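Local coordinates for conserved domain protein (Porphyromonas gingivalis, PDB 3PNN) that probably transfers sugar units from an activated donor to form glycosidic linkages, as a glycosyltransferase with a Rossmann-like alpha/beta/alpha fold, at residues D26-G29 and T34-D37; S39-I44 and G296-K301. One frame throughout, in Å; residues are numbered along the deposited sequence. Where two conformers were deposited one is given.

Interaction 1 of 2, residues D26-G29 and T34-D37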
loop_
_atom_site.group_PDB
_atom_site.type_symbol
_atom_site.label_atom_id
_atom_site.label_comp_id
_atom_site.label_asym_id
_atom_site.label_seq_id
_atom_site.Cartn_x
_atom_site.Cartn_y
_atom_site.Cartn_z
ATOM N N ASP A 26 6.501 -16.509 -3.976
ATOM C CA ASP A 26 6.317 -17.369 -2.818
ATOM C C ASP A 26 4.899 -17.942 -2.819
ATOM O O ASP A 26 3.944 -17.247 -2.480
ATOM C CB ASP A 26 6.607 -16.576 -1.539
ATOM C CG ASP A 26 6.547 -17.431 -0.282
ATOM O OD1 ASP A 26 6.265 -18.654 -0.382
ATOM O OD2 ASP A 26 6.785 -16.863 0.813
ATOM N N GLY A 27 4.769 -19.204 -3.228
ATOM C CA GLY A 27 3.492 -19.903 -3.214
ATOM C C GLY A 27 3.127 -20.275 -1.790
ATOM O O GLY A 27 3.224 -21.436 -1.389
ATOM N N ILE A 28 2.706 -19.273 -1.022
ATOM C CA ILE A 28 2.626 -19.393 0.428
ATOM C C ILE A 28 1.309 -19.989 0.945
ATOM O O ILE A 28 1.279 -20.578 2.028
ATOM C CB ILE A 28 2.900 -18.027 1.093
ATOM C CG1 ILE A 28 3.125 -18.188 2.594
ATOM C CG2 ILE A 28 1.761 -17.018 0.773
ATOM C CD1 ILE A 28 3.821 -16.968 3.240
ATOM N N GLY A 29 0.228 -19.849 0.179
ATOM C CA GLY A 29 -1.044 -20.449 0.559
ATOM C C GLY A 29 -1.035 -21.953 0.320
ATOM O O GLY A 29 -0.132 -22.478 -0.336
ATOM N N THR A 34 0.096 -16.869 -4.055
ATOM C CA THR A 34 0.880 -15.827 -3.401
ATOM C C THR A 34 -0.003 -14.887 -2.582
ATOM O O THR A 34 -1.218 -14.873 -2.736
ATOM C CB THR A 34 1.598 -14.957 -4.442
ATOM O OG1 THR A 34 0.618 -14.237 -5.205
ATOM C CG2 THR A 34 2.431 -15.842 -5.394
ATOM N N ILE A 35 0.612 -14.075 -1.732
ATOM C CA ILE A 35 -0.156 -13.080 -0.985
ATOM C C ILE A 35 -0.912 -12.153 -1.934
ATOM O O ILE A 35 -2.084 -11.840 -1.705
ATOM C CB ILE A 35 0.740 -12.272 -0.045
ATOM C CG1 ILE A 35 1.122 -13.149 1.152
ATOM C CG2 ILE A 35 0.010 -11.010 0.436
ATOM C CD1 ILE A 35 2.140 -12.534 2.052
HETATM N N MSE A 36 -0.248 -11.729 -3.008
HETATM C CA MSE A 36 -0.897 -10.885 -4.007
HETATM C C MSE A 36 -2.173 -11.531 -4.543
HETATM O O MSE A 36 -3.188 -10.854 -4.750
HETATM C CB MSE A 36 0.060 -10.564 -5.166
HETATM C CG MSE A 36 -0.637 -9.825 -6.302
HETATM SE SE MSE A 36 0.490 -9.757 -7.885
HETATM C CE MSE A 36 1.921 -8.731 -7.086
ATOM N N ASP A 37 -2.117 -12.840 -4.769
ATOM C CA ASP A 37 -3.281 -13.599 -5.228
ATOM C C ASP A 37 -4.474 -13.476 -4.280
ATOM O O ASP A 37 -5.611 -13.328 -4.734
ATOM C CB ASP A 37 -2.947 -15.091 -5.389
ATOM C CG ASP A 37 -2.018 -15.376 -6.576
ATOM O OD1 ASP A 37 -1.926 -14.538 -7.506
ATOM O OD2 ASP A 37 -1.382 -16.449 -6.561
HETATM O O HOH W 1 3.465 -14.488 -1.577
#
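Ile28 and Thr34 with Ile35 meet where the loop following strand 7-11 folds back on the start of helix 35-46, a start closed by a capping box. The apolar part of the contact is narrow: the CG2 methyl of Ile28 lies 3.9 Å from CG1 of Ile35, the two side chains passing at a slant. With CG1 of Ile28 anti to the backbone N (chi1 -167°), CG2 falls between the backbone N and the carbonyl carbon, and it is this branch that meets Ile35; beyond this pair, Ile28 also packs on Val285 and Leu289 of helix 282-294. Thr34 approaches through its backbone and methyl. Its CA makes a CA-H...O contact of 3.5 Å with Asp26 O, and its CG2 stands 3.6 Å from the same oxygen. The hydroxyl is engaged within its own turn, where Thr34 OG1 accepts from Asp37 N at 3.1 Å. The box is completed by Thr34 N, which donates to Asp37 OD2 over 2.9 Å and reaches that oxygen from above the carboxylate plane, 46° out of it. Asp37 OD1 has further partners in Lys70 and Tyr71, while the carboxylate of Asp26 pairs with Arg282. Gly27 centres an inverse gamma turn, closed by a weak bond from Ile28 N to Asp26 O. A water ties the segments together, donating to Asp26 O and accepting from Ile35 N, each at 2.9 Å.

Interaction 2 of 2, residues S39-I44 and G296-K301; sequences SVYDAI and GEYPTK
The middle of helix 35-46 is met here by the C-terminal tail, just after helix 282-294 ends in a Schellman motif at Gly296, whose positive phi of 85° turns the chain out of the helix. Three side chains carry most of the contact: Tyr41 and Asp42, adjacent on the helix, and Tyr298, with Pro299 beside it. The polar link is a very short hydrogen bond, 2.5 Å, from Tyr298 OH to Asp42 OD2. That oxygen lies at the edge of the Tyr298 ring and in its plane, whereas the carboxylate as a whole is turned 41° from the ring. Asp42 OD1 comes close to the same ring, 3.3 Å from Tyr298 CE1, and also forms a salt bridge with Arg45. This positive neighbour probably helps to hold the buried carboxylate in its charged form. Arg45 additionally bonds to Glu297 O, so one guanidinium group joins the helix to the tail a second time.

The two tyrosine side chains run antiparallel past one another. Tyr41 CD2 sits at the edge of the Tyr298 ring, near its plane, 3.9 Å from Tyr298 CD1. With CG anti to the backbone N (chi1 -170°), the Tyr41 ring extends from the helix to the proline, where its OH lies 3.3 Å from Pro299 CD and its CZ 3.6 Å from that same carbon. Around this core, Tyr38 meets Tyr298 edge-to-face and Phe126 packs against Tyr298 from a loop. Arg129 and Phe132 of helix 129-140 touch Asp42, and Arg129 also meets Glu297 of the tail, so both helix 35-46 and the tail lie against helix 129-140.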
loop_
_atom_site.group_PDB
_atom_site.type_symbol
_atom_site.label_atom_id
_atom_site.label_comp_id
_atom_site.label_asym_id
_atom_site.label_seq_id
_atom_site.Cartn_x
_atom_site.Cartn_y
_atom_site.Cartn_z
ATOM N N SER A 39 -5.078 -10.973 -2.323
ATOM C CA SER A 39 -5.588 -9.596 -2.482
ATOM C C SER A 39 -6.476 -9.467 -3.706
ATOM O O SER A 39 -7.552 -8.870 -3.638
ATOM C CB SER A 39 -4.442 -8.592 -2.591
ATOM O OG SER A 39 -3.787 -8.465 -1.341
ATOM N N VAL A 40 -6.018 -10.013 -4.830
ATOM C CA VAL A 40 -6.783 -9.922 -6.065
ATOM C C VAL A 40 -8.094 -10.686 -5.941
ATOM O O VAL A 40 -9.145 -10.189 -6.338
ATOM C CB VAL A 40 -5.967 -10.397 -7.296
ATOM C CG1 VAL A 40 -6.855 -10.437 -8.550
ATOM C CG2 VAL A 40 -4.753 -9.480 -7.495
ATOM N N TYR A 41 -8.034 -11.890 -5.380
ATOM C CA TYR A 41 -9.249 -12.669 -5.146
ATOM C C TYR A 41 -10.267 -11.866 -4.322
ATOM O O TYR A 41 -11.459 -11.800 -4.661
ATOM C CB TYR A 41 -8.889 -13.986 -4.439
ATOM C CG TYR A 41 -10.022 -14.986 -4.360
ATOM C CD1 TYR A 41 -10.246 -15.901 -5.395
ATOM C CD2 TYR A 41 -10.857 -15.025 -3.258
ATOM C CE1 TYR A 41 -11.273 -16.820 -5.324
ATOM C CE2 TYR A 41 -11.899 -15.939 -3.182
ATOM C CZ TYR A 41 -12.101 -16.831 -4.220
ATOM O OH TYR A 41 -13.128 -17.741 -4.142
ATOM N N ASP A 42 -9.814 -11.271 -3.224
ATOM C CA ASP A 42 -10.743 -10.525 -2.370
ATOM C C ASP A 42 -11.210 -9.233 -3.041
ATOM O O ASP A 42 -12.353 -8.818 -2.861
ATOM C CB ASP A 42 -10.130 -10.239 -0.992
ATOM C CG ASP A 42 -10.179 -11.462 -0.072
ATOM O OD1 ASP A 42 -11.069 -12.318 -0.268
ATOM O OD2 ASP A 42 -9.344 -11.553 0.847
ATOM N N ALA A 43 -10.344 -8.602 -3.833
ATOM C CA ALA A 43 -10.755 -7.361 -4.494
ATOM C C ALA A 43 -11.875 -7.675 -5.476
ATOM O O ALA A 43 -12.863 -6.941 -5.578
ATOM C CB ALA A 43 -9.559 -6.685 -5.208
ATOM N N ILE A 44 -11.728 -8.787 -6.199
ATOM C CA ILE A 44 -12.774 -9.201 -7.122
ATOM C C ILE A 44 -14.067 -9.450 -6.357
ATOM O O ILE A 44 -15.124 -8.949 -6.743
ATOM C CB ILE A 44 -12.376 -10.459 -7.927
ATOM C CG1 ILE A 44 -11.246 -10.114 -8.913
ATOM C CG2 ILE A 44 -13.594 -11.044 -8.648
ATOM C CD1 ILE A 44 -10.638 -11.333 -9.626
ATOM N N GLY A 296 -13.061 -22.313 5.148
ATOM C CA GLY A 296 -13.877 -22.011 3.987
ATOM C C GLY A 296 -13.838 -20.577 3.482
ATOM O O GLY A 296 -14.614 -20.224 2.594
ATOM N N GLU A 297 -12.935 -19.755 4.017
ATOM C CA GLU A 297 -12.849 -18.350 3.608
ATOM C C GLU A 297 -12.298 -18.236 2.185
ATOM O O GLU A 297 -12.629 -17.298 1.463
ATOM C CB GLU A 297 -11.984 -17.541 4.590
ATOM C CG GLU A 297 -11.766 -16.052 4.229
ATOM C CD GLU A 297 -12.884 -15.128 4.708
ATOM O OE1 GLU A 297 -14.013 -15.614 4.935
ATOM O OE2 GLU A 297 -12.630 -13.913 4.863
ATOM N N TYR A 298 -11.477 -19.206 1.785
ATOM C CA TYR A 298 -10.889 -19.256 0.447
ATOM C C TYR A 298 -10.918 -20.685 -0.049
ATOM O O TYR A 298 -10.833 -21.614 0.751
ATOM C CB TYR A 298 -9.411 -18.801 0.459
ATOM C CG TYR A 298 -9.231 -17.386 0.941
ATOM C CD1 TYR A 298 -9.408 -16.314 0.078
ATOM C CD2 TYR A 298 -8.905 -17.124 2.262
ATOM C CE1 TYR A 298 -9.275 -15.007 0.521
ATOM C CE2 TYR A 298 -8.771 -15.823 2.719
ATOM C CZ TYR A 298 -8.952 -14.774 1.845
ATOM O OH TYR A 298 -8.824 -13.491 2.301
ATOM N N PRO A 299 -10.995 -20.868 -1.377
ATOM C CA PRO A 299 -10.778 -22.206 -1.934
ATOM C C PRO A 299 -9.306 -22.587 -1.830
ATOM O O PRO A 299 -8.450 -21.707 -1.696
ATOM C CB PRO A 299 -11.165 -22.029 -3.403
ATOM C CG PRO A 299 -10.835 -20.609 -3.688
ATOM C CD PRO A 299 -11.241 -19.871 -2.432
ATOM N N THR A 300 -8.998 -23.880 -1.888
ATOM C CA THR A 300 -7.593 -24.290 -1.799
ATOM C C THR A 300 -6.727 -23.660 -2.888
ATOM O O THR A 300 -5.609 -23.224 -2.627
ATOM C CB THR A 300 -7.425 -25.813 -1.836
ATOM O OG1 THR A 300 -8.072 -26.380 -0.698
ATOM C CG2 THR A 300 -5.933 -26.179 -1.797
ATOM N N LYS A 301 -7.244 -23.605 -4.109
ATOM C CA LYS A 301 -6.527 -22.957 -5.202
ATOM C C LYS A 301 -7.327 -21.757 -5.685
ATOM O O LYS A 301 -8.487 -21.887 -6.059
ATOM C CB LYS A 301 -6.302 -23.923 -6.371
ATOM C CG LYS A 301 -5.340 -25.046 -6.061
ATOM C CD LYS A 301 -5.088 -25.922 -7.279
ATOM C CE LYS A 301 -4.224 -27.118 -6.907
ATOM N NZ LYS A 301 -4.761 -27.816 -5.699
#

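In the fold
Interactions 1 and 2 follow one another along helix 35-46: the first lies at its N-terminal end, the second on the next turns, and their centres are about 11 Å apart. They differ in sequence span. Segments 26-29 and 34-37 are separated by four residues, so interaction 1 is a local turn-back; 39-44 and 296-301 are separated by 251, so interaction 2 brings the C-terminal tail back to an early helix. Helix 282-294 relates to both, touching Ile28 in interaction 1 and leading directly into the tail of interaction 2. Within the Rossmann-like fold, interaction 2 thus brings the tail to helix 35-46, while interaction 1 holds the loop before that helix.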